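Local coordinates for protein malonyl-CoA decarboxylase (Rhodopseudomonas palustris, PDB 4KSA) that probably catalyses the decarboxylation of malonyl-CoA to acetyl-CoA and carbon dioxide, and can bind magnesium, at residues A[255-260]-A[294-299]; A[260-265]-A[299-304]; A[281-286]-A[419-424]. One frame throughout, in Å; residues are numbered along the deposited sequence.

Contact 1: residues A[255-260]-A[294-299]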
loop_
_atom_site.group_PDB
_atom_site.type_symbol
_atom_site.label_atom_id
_atom_site.label_comp_id
_atom_site.label_asym_id
_atom_site.label_seq_id
_atom_site.Cartn_x
_atom_site.Cartn_y
_atom_site.Cartn_z
ATOM N N ILE A 255 21.917 3.869 -24.691
ATOM C CA ILE A 255 22.281 2.465 -24.617
ATOM C C ILE A 255 21.314 1.765 -23.676
ATOM O O ILE A 255 20.780 2.384 -22.762
ATOM C CB ILE A 255 23.722 2.282 -24.092
ATOM C CG1 ILE A 255 23.787 2.577 -22.589
ATOM C CG2 ILE A 255 24.663 3.211 -24.849
ATOM C CD1 ILE A 255 25.159 2.367 -21.967
ATOM N N ALA A 256 21.068 0.482 -23.909
ATOM C CA ALA A 256 20.163 -0.260 -23.053
ATOM C C ALA A 256 20.771 -0.247 -21.662
ATOM O O ALA A 256 21.977 -0.430 -21.503
ATOM C CB ALA A 256 20.012 -1.679 -23.551
ATOM N N ALA A 257 19.929 -0.018 -20.661
ATOM C CA ALA A 257 20.362 0.049 -19.271
ATOM C C ALA A 257 21.052 -1.225 -18.813
ATOM O O ALA A 257 21.899 -1.200 -17.917
ATOM C CB ALA A 257 19.163 0.353 -18.370
ATOM N N SER A 258 20.680 -2.342 -19.425
ATOM C CA SER A 258 21.268 -3.622 -19.066
ATOM C C SER A 258 22.697 -3.722 -19.591
ATOM O O SER A 258 23.521 -4.436 -19.022
ATOM C CB SER A 258 20.410 -4.756 -19.627
ATOM O OG SER A 258 20.052 -4.504 -20.975
ATOM N N ASP A 259 22.983 -2.993 -20.670
ATOM C CA ASP A 259 24.314 -2.978 -21.286
ATOM C C ASP A 259 25.317 -2.140 -20.495
ATOM O O ASP A 259 26.520 -2.395 -20.523
ATOM C CB ASP A 259 24.239 -2.419 -22.713
ATOM C CG ASP A 259 23.573 -3.376 -23.687
ATOM O OD1 ASP A 259 23.306 -2.959 -24.837
ATOM O OD2 ASP A 259 23.324 -4.544 -23.313
ATOM N N ALA A 260 24.817 -1.128 -19.798
ATOM C CA ALA A 260 25.681 -0.250 -19.026
ATOM C C ALA A 260 26.420 -0.975 -17.909
ATOM O O ALA A 260 25.956 -1.995 -17.405
ATOM C CB ALA A 260 24.859 0.914 -18.454
ATOM N N ARG A 294 20.802 -2.999 -7.062
ATOM C CA ARG A 294 19.814 -4.062 -6.985
ATOM C C ARG A 294 18.909 -4.100 -8.213
ATOM O O ARG A 294 18.396 -5.157 -8.578
ATOM C CB ARG A 294 18.984 -3.947 -5.709
ATOM C CG ARG A 294 17.837 -2.989 -5.795
ATOM C CD ARG A 294 16.771 -3.364 -4.780
ATOM N NE ARG A 294 15.666 -2.413 -4.802
ATOM C CZ ARG A 294 14.943 -2.128 -5.882
ATOM N NH1 ARG A 294 15.206 -2.726 -7.042
ATOM N NH2 ARG A 294 13.958 -1.236 -5.803
ATOM N N GLU A 295 18.702 -2.959 -8.854
ATOM C CA GLU A 295 17.878 -2.956 -10.052
ATOM C C GLU A 295 18.705 -3.449 -11.246
ATOM O O GLU A 295 18.231 -4.267 -12.039
ATOM C CB GLU A 295 17.334 -1.562 -10.374
ATOM C CG GLU A 295 16.674 -1.517 -11.751
ATOM C CD GLU A 295 16.651 -0.139 -12.383
ATOM O OE1 GLU A 295 16.353 -0.056 -13.597
ATOM O OE2 GLU A 295 16.919 0.861 -11.679
ATOM N N LEU A 296 19.934 -2.939 -11.374
ATOM C CA LEU A 296 20.835 -3.311 -12.474
ATOM C C LEU A 296 22.181 -3.800 -11.946
ATOM O O LEU A 296 23.151 -3.040 -11.908
ATOM C CB LEU A 296 21.087 -2.110 -13.392
ATOM C CG LEU A 296 19.910 -1.318 -13.964
ATOM C CD1 LEU A 296 20.439 -0.099 -14.704
ATOM C CD2 LEU A 296 19.091 -2.191 -14.887
ATOM N N PRO A 297 22.263 -5.078 -11.544
ATOM C CA PRO A 297 23.512 -5.651 -11.015
ATOM C C PRO A 297 24.640 -5.640 -12.035
ATOM O O PRO A 297 25.778 -5.989 -11.719
ATOM C CB PRO A 297 23.102 -7.066 -10.617
ATOM C CG PRO A 297 22.008 -7.387 -11.615
ATOM C CD PRO A 297 21.207 -6.105 -11.643
ATOM N N ASN A 298 24.295 -5.233 -13.257
ATOM C CA ASN A 298 25.225 -5.141 -14.379
ATOM C C ASN A 298 26.049 -3.852 -14.347
ATOM O O ASN A 298 26.652 -3.470 -15.354
ATOM C CB ASN A 298 24.443 -5.212 -15.696
ATOM C CG ASN A 298 23.289 -4.218 -15.744
ATOM O OD1 ASN A 298 22.395 -4.254 -14.897
ATOM N ND2 ASN A 298 23.302 -3.330 -16.738
ATOM N N VAL A 299 26.069 -3.192 -13.189
ATOM C CA VAL A 299 26.798 -1.939 -12.994
ATOM C C VAL A 299 27.764 -2.091 -11.822
ATOM O O VAL A 299 27.333 -2.197 -10.678
ATOM C CB VAL A 299 25.811 -0.791 -12.705
ATOM C CG1 VAL A 299 26.551 0.535 -12.626
ATOM C CG2 VAL A 299 24.739 -0.748 -13.787
#

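Contact 2: residues A[260-265]-A[299-304]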
loop_
_atom_site.group_PDB
_atom_site.type_symbol
_atom_site.label_atom_id
_atom_site.label_comp_id
_atom_site.label_asym_id
_atom_site.label_seq_id
_atom_site.Cartn_x
_atom_site.Cartn_y
_atom_site.Cartn_z
ATOM N N ALA A 260 24.817 -1.128 -19.798
ATOM C CA ALA A 260 25.681 -0.250 -19.026
ATOM C C ALA A 260 26.420 -0.975 -17.909
ATOM O O ALA A 260 25.956 -1.995 -17.405
ATOM C CB ALA A 260 24.859 0.914 -18.454
ATOM N N THR A 261 27.576 -0.431 -17.537
ATOM C CA THR A 261 28.405 -0.987 -16.472
ATOM C C THR A 261 28.698 0.074 -15.434
ATOM O O THR A 261 29.026 -0.234 -14.281
ATOM C CB THR A 261 29.755 -1.430 -16.988
ATOM O OG1 THR A 261 30.329 -0.357 -17.749
ATOM C CG2 THR A 261 29.618 -2.685 -17.834
ATOM N N THR A 262 28.604 1.329 -15.866
ATOM C CA THR A 262 28.876 2.470 -14.997
ATOM C C THR A 262 27.648 3.328 -14.716
ATOM O O THR A 262 26.804 3.571 -15.592
ATOM C CB THR A 262 29.937 3.408 -15.612
ATOM O OG1 THR A 262 30.917 2.631 -16.303
ATOM C CG2 THR A 262 30.635 4.205 -14.529
ATOM N N ALA A 263 27.571 3.786 -13.476
ATOM C CA ALA A 263 26.502 4.664 -13.048
ATOM C C ALA A 263 27.183 6.002 -12.774
ATOM O O ALA A 263 28.069 6.085 -11.915
ATOM C CB ALA A 263 25.856 4.122 -11.778
ATOM N N VAL A 264 26.806 7.042 -13.507
ATOM C CA VAL A 264 27.433 8.321 -13.262
ATOM C C VAL A 264 26.527 9.494 -12.807
ATOM O O VAL A 264 25.685 10.023 -13.547
ATOM C CB VAL A 264 28.294 8.732 -14.468
ATOM C CG1 VAL A 264 27.515 8.581 -15.741
ATOM C CG2 VAL A 264 28.771 10.164 -14.295
ATOM N N PHE A 265 26.717 9.878 -11.551
ATOM C CA PHE A 265 25.986 10.973 -10.947
ATOM C C PHE A 265 26.497 12.219 -11.622
ATOM O O PHE A 265 27.697 12.460 -11.636
ATOM C CB PHE A 265 26.302 11.010 -9.459
ATOM C CG PHE A 265 25.908 9.765 -8.754
ATOM C CD1 PHE A 265 24.575 9.521 -8.459
ATOM C CD2 PHE A 265 26.846 8.783 -8.481
ATOM C CE1 PHE A 265 24.179 8.318 -7.916
ATOM C CE2 PHE A 265 26.456 7.566 -7.935
ATOM C CZ PHE A 265 25.120 7.333 -7.654
ATOM N N VAL A 299 26.069 -3.192 -13.189
ATOM C CA VAL A 299 26.798 -1.939 -12.994
ATOM C C VAL A 299 27.764 -2.091 -11.822
ATOM O O VAL A 299 27.333 -2.197 -10.678
ATOM C CB VAL A 299 25.811 -0.791 -12.705
ATOM C CG1 VAL A 299 26.551 0.535 -12.626
ATOM C CG2 VAL A 299 24.739 -0.748 -13.787
ATOM N N GLN A 300 29.066 -2.093 -12.114
ATOM C CA GLN A 300 30.101 -2.272 -11.083
ATOM C C GLN A 300 30.739 -0.990 -10.558
ATOM O O GLN A 300 31.099 -0.905 -9.384
ATOM C CB GLN A 300 31.238 -3.170 -11.606
ATOM C CG GLN A 300 30.821 -4.552 -12.100
ATOM C CD GLN A 300 30.162 -5.383 -11.021
ATOM O OE1 GLN A 300 30.770 -5.698 -9.990
ATOM N NE2 GLN A 300 28.903 -5.742 -11.250
ATOM N N THR A 301 30.910 -0.003 -11.430
ATOM C CA THR A 301 31.534 1.248 -11.010
ATOM C C THR A 301 30.552 2.392 -10.743
ATOM O O THR A 301 29.672 2.697 -11.565
ATOM C CB THR A 301 32.582 1.722 -12.049
ATOM O OG1 THR A 301 31.920 2.063 -13.274
ATOM C CG2 THR A 301 33.614 0.614 -12.312
ATOM N N PHE A 302 30.718 3.016 -9.579
ATOM C CA PHE A 302 29.876 4.133 -9.179
ATOM C C PHE A 302 30.725 5.388 -9.019
ATOM O O PHE A 302 31.449 5.562 -8.034
ATOM C CB PHE A 302 29.129 3.765 -7.901
ATOM C CG PHE A 302 28.213 2.593 -8.081
ATOM C CD1 PHE A 302 28.601 1.319 -7.680
ATOM C CD2 PHE A 302 26.988 2.751 -8.726
ATOM C CE1 PHE A 302 27.785 0.213 -7.919
ATOM C CE2 PHE A 302 26.162 1.648 -8.972
ATOM C CZ PHE A 302 26.565 0.378 -8.567
ATOM N N VAL A 303 30.612 6.261 -10.012
ATOM C CA VAL A 303 31.406 7.481 -10.073
ATOM C C VAL A 303 30.586 8.721 -10.414
ATOM O O VAL A 303 29.526 8.616 -11.022
ATOM C CB VAL A 303 32.476 7.334 -11.171
ATOM C CG1 VAL A 303 31.806 7.367 -12.558
ATOM C CG2 VAL A 303 33.500 8.430 -11.045
ATOM N N THR A 304 31.085 9.899 -10.055
ATOM C CA THR A 304 30.364 11.132 -10.380
ATOM C C THR A 304 31.123 11.938 -11.430
ATOM O O THR A 304 32.193 11.542 -11.866
ATOM C CB THR A 304 30.188 12.039 -9.148
ATOM O OG1 THR A 304 31.430 12.687 -8.855
ATOM C CG2 THR A 304 29.770 11.221 -7.940
#

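Contact 3: residues A[281-286]-A[419-424]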
loop_
_atom_site.group_PDB
_atom_site.type_symbol
_atom_site.label_atom_id
_atom_site.label_comp_id
_atom_site.label_asym_id
_atom_site.label_seq_id
_atom_site.Cartn_x
_atom_site.Cartn_y
_atom_site.Cartn_z
ATOM N N GLY A 281 21.841 13.434 6.658
ATOM C CA GLY A 281 22.704 12.287 6.776
ATOM C C GLY A 281 23.814 12.358 5.748
ATOM O O GLY A 281 23.740 13.074 4.742
ATOM N N ASN A 282 24.847 11.573 5.999
ATOM C CA ASN A 282 25.994 11.538 5.126
ATOM C C ASN A 282 25.955 10.374 4.166
ATOM O O ASN A 282 26.723 10.321 3.205
ATOM C CB ASN A 282 27.233 11.501 5.992
ATOM C CG ASN A 282 27.401 12.786 6.774
ATOM O OD1 ASN A 282 27.814 13.800 6.222
ATOM N ND2 ASN A 282 27.045 12.760 8.056
ATOM N N PHE A 283 25.023 9.462 4.394
ATOM C CA PHE A 283 24.940 8.287 3.550
ATOM C C PHE A 283 23.794 8.313 2.561
ATOM O O PHE A 283 23.061 7.341 2.396
ATOM C CB PHE A 283 24.900 7.060 4.443
ATOM C CG PHE A 283 26.089 6.965 5.334
ATOM C CD1 PHE A 283 27.321 6.573 4.820
ATOM C CD2 PHE A 283 26.008 7.335 6.664
ATOM C CE1 PHE A 283 28.463 6.554 5.625
ATOM C CE2 PHE A 283 27.146 7.319 7.487
ATOM C CZ PHE A 283 28.375 6.929 6.968
ATOM N N LEU A 284 23.668 9.444 1.883
ATOM C CA LEU A 284 22.627 9.613 0.892
ATOM C C LEU A 284 22.979 8.884 -0.383
ATOM O O LEU A 284 22.202 8.071 -0.866
ATOM C CB LEU A 284 22.405 11.097 0.587
ATOM C CG LEU A 284 21.928 12.021 1.707
ATOM C CD1 LEU A 284 21.529 13.316 1.040
ATOM C CD2 LEU A 284 20.735 11.433 2.474
ATOM N N ILE A 285 24.148 9.176 -0.936
ATOM C CA ILE A 285 24.565 8.529 -2.172
ATOM C C ILE A 285 24.658 7.006 -1.982
ATOM O O ILE A 285 24.426 6.223 -2.907
ATOM C CB ILE A 285 25.902 9.118 -2.646
ATOM C CG1 ILE A 285 25.739 10.633 -2.841
ATOM C CG2 ILE A 285 26.350 8.446 -3.953
ATOM C CD1 ILE A 285 24.820 11.004 -3.975
ATOM N N LYS A 286 24.973 6.596 -0.765
ATOM C CA LYS A 286 25.054 5.184 -0.445
ATOM C C LYS A 286 23.729 4.538 -0.862
ATOM O O LYS A 286 23.694 3.558 -1.613
ATOM C CB LYS A 286 25.257 5.017 1.054
ATOM C CG LYS A 286 26.163 3.894 1.442
ATOM C CD LYS A 286 25.497 2.554 1.326
ATOM C CE LYS A 286 26.327 1.539 2.082
ATOM N NZ LYS A 286 26.615 2.022 3.465
ATOM N N GLY A 419 31.990 -0.319 -0.628
ATOM C CA GLY A 419 32.719 -1.164 0.298
ATOM C C GLY A 419 33.578 -0.327 1.234
ATOM O O GLY A 419 34.015 -0.789 2.296
ATOM N N ASP A 420 33.831 0.916 0.836
ATOM C CA ASP A 420 34.632 1.810 1.653
ATOM C C ASP A 420 33.936 3.131 1.981
ATOM O O ASP A 420 34.544 4.009 2.600
ATOM C CB ASP A 420 35.985 2.075 0.986
ATOM C CG ASP A 420 35.959 1.823 -0.505
ATOM O OD1 ASP A 420 35.847 0.647 -0.912
ATOM O OD2 ASP A 420 36.050 2.799 -1.273
ATOM N N ILE A 421 32.670 3.268 1.580
ATOM C CA ILE A 421 31.913 4.483 1.864
ATOM C C ILE A 421 32.040 4.815 3.345
ATOM O O ILE A 421 32.433 5.917 3.717
ATOM C CB ILE A 421 30.414 4.324 1.555
ATOM C CG1 ILE A 421 30.179 4.251 0.047
ATOM C CG2 ILE A 421 29.638 5.486 2.159
ATOM C CD1 ILE A 421 30.526 5.515 -0.671
ATOM N N GLU A 422 31.713 3.853 4.198
ATOM C CA GLU A 422 31.795 4.083 5.633
ATOM C C GLU A 422 33.211 4.365 6.084
ATOM O O GLU A 422 33.442 5.265 6.891
ATOM C CB GLU A 422 31.222 2.893 6.399
ATOM C CG GLU A 422 29.706 2.815 6.303
ATOM C CD GLU A 422 29.117 1.724 7.167
ATOM O OE1 GLU A 422 29.537 1.610 8.344
ATOM O OE2 GLU A 422 28.231 0.991 6.669
ATOM N N ALA A 423 34.160 3.599 5.555
ATOM C CA ALA A 423 35.563 3.777 5.907
ATOM C C ALA A 423 36.015 5.226 5.652
ATOM O O ALA A 423 36.521 5.915 6.555
ATOM C CB ALA A 423 36.425 2.801 5.100
ATOM N N ASN A 424 35.823 5.683 4.418
ATOM C CA ASN A 424 36.213 7.032 4.045
ATOM C C ASN A 424 35.492 8.105 4.857
ATOM O O ASN A 424 36.126 9.057 5.330
ATOM C CB ASN A 424 35.975 7.245 2.554
ATOM C CG ASN A 424 36.853 6.359 1.706
ATOM O OD1 ASN A 424 37.893 5.878 2.167
ATOM N ND2 ASN A 424 36.455 6.145 0.460
#

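Contact 1: residues A[255-260]-A[294-299]
Asn298 turns its carboxamide toward the 255-260 loop and donates to backbone carbonyls there. The firmer bond runs from Asn298 ND2 to Ala257 O at 2.8 Å with an N-H...O angle of 143°. Seen from the acceptor, the donor lies in the carbonyl plane on a lone pair, and Ala257 O in turn lies in the plane of the amide. A second bond, from the same ND2 to Ala260 O at 3.0 Å, is weak because its angle falls to 127°. With CG between its own backbone N and carbonyl carbon (chi1 51°), Asn298 carries its amide to the 255-260 loop. Next to this polar grip, Leu296 CD1 packs on Ala257 CB at 3.9 Å, and Arg215 of strand 214-220 touches both residues. Buried Val299 completes the packed part, with CG2 4.0 Å from Ala260 O. The other side is loose: Ser258 is solvent-exposed, its CB directed away and 4.3 Å from Asn298 ND2. The two segments together bury 222 Å². Leu296 leaves the helix and starts a type I beta turn ending at Val299, the helix-to-strand connection of a beta-alpha-beta crossover, here tied to the loop that leads into the first strand.

Contact 2: residues A[260-265]-A[299-304]
Thr262 to Phe265 pair with Thr301 to Thr304 as neighbouring parallel strands, the two strands of a beta-alpha-beta crossover whose helix is 284-295. The short axes run 4.6 Å apart with 21° between their directions, and four successive bridges fix the register from Thr262 with Thr301 to Phe265 with Thr304.

Backbone hydrogen bonds supply the main evidence. Ala263 lies between two residues of the partner strand: its N donates to Thr301 O at 3.0 Å, at an angle of 172°, and its O accepts from Val303 N at 3.2 Å. Phe265 N then donates to Val303 O, which also receives the CA-H of Val264. At the start of the pairing Thr261 O takes two weak bonds, a bent one from Gln300 N and a long one from Thr301 N. Thr261 and Thr262 both face Thr237 on the antiparallel neighbour, a classic beta bulge in the edge toward strand 230-237.

Apolar contacts fall on both faces of the sheet. On the face of Thr262, Thr301, Val264 and Val303, Thr262 CG2 lies 3.9 Å from Val303 CG1. On the face of Ala263 and Phe302, Ala263 CB touches Val299 CG1 and approaches the Phe302 ring obliquely, 3.5 Å from CD2. Helix 284-295 lies against this face, with Val289 touching both Phe265 and Phe302.

Among polar side chains, Thr304 OG1 bonds to Ser306 OG and to Tyr414 N of the next strand. Chi1 of 76° puts Thr304 OG1 between the backbone N and the carbonyl carbon; CG2 stands anti to the carbonyl carbon and meets Phe265 CB and Phe265 CD2, each at 3.8 Å.

Contact 3: residues A[281-286]-A[419-424]
Phe283 and Lys286 meet Ile421 and Glu422 where two helices begin, a packing of helix N-termini that joins the crossover helix 284-295 to helix 421-431. It is a small contact, 207 Å² in all, in which side chains alone meet; the nearest CA atoms, those of Lys286 and Ile421, are 7.3 Å apart.

Asn282, just before the helix, turns to the assembly: its ND2 is hydrogen-bonded to Glu52 of the second subunit, which also packs on Phe283. Phe283 holds the N-cap position and carries the apolar half. Chi1 of -58° sets its CG anti to the carbonyl carbon, and the ring meets Ile421 with its edge: Ile421 CG2 lies near the ring plane, 3.7 Å from CD1 and 3.8 Å from CE1. Glu422 crosses the Phe283 side chain at about a right angle, its CG 4.0 Å from CE1 and its carboxylate plane turned 67° from the ring. The same ring makes an edge-to-face contact with His425, one turn further along helix 421-431.

In the first turn, the backbone N of Ile285 is bonded to Asn386 OD1, while its side chain leads away toward Tyr416 and the sheet. Lys286 points its CB toward the other helix. Its CG packs on Ile421 CG2 at 3.9 Å, so this one methyl touches both Phe283 and Lys286. Beyond CG the lysine chain bends twice, at chi2 and chi4, and its ammonium forms a long salt bridge, Lys286 NZ to Glu422 OE2, at 3.7 Å.

In the fold
All three contacts involve the crossover of strand 262-270, helix 284-295 and strand 301-304. Contacts 1 and 2 are continuous: they share Ala260 and Val299, and their centres lie about 9 Å apart. Contact 1 joins the loop entering the first strand to the turn entering the second; contact 2 is the pairing that follows. Along the chain the segments of the three contacts alternate. Contacts 1 and 3 lie at the C- and N-terminal ends of helix 284-295, the centre of contact 3 about 16 Å from that of contact 2 and about 22 Å from that of contact 1. Phe265 touches Ile285, linking contacts 2 and 3. Contact 3 adds helix 421-431 beside a neighbouring subunit. The C-terminal domain is probably related to acetyltransferases.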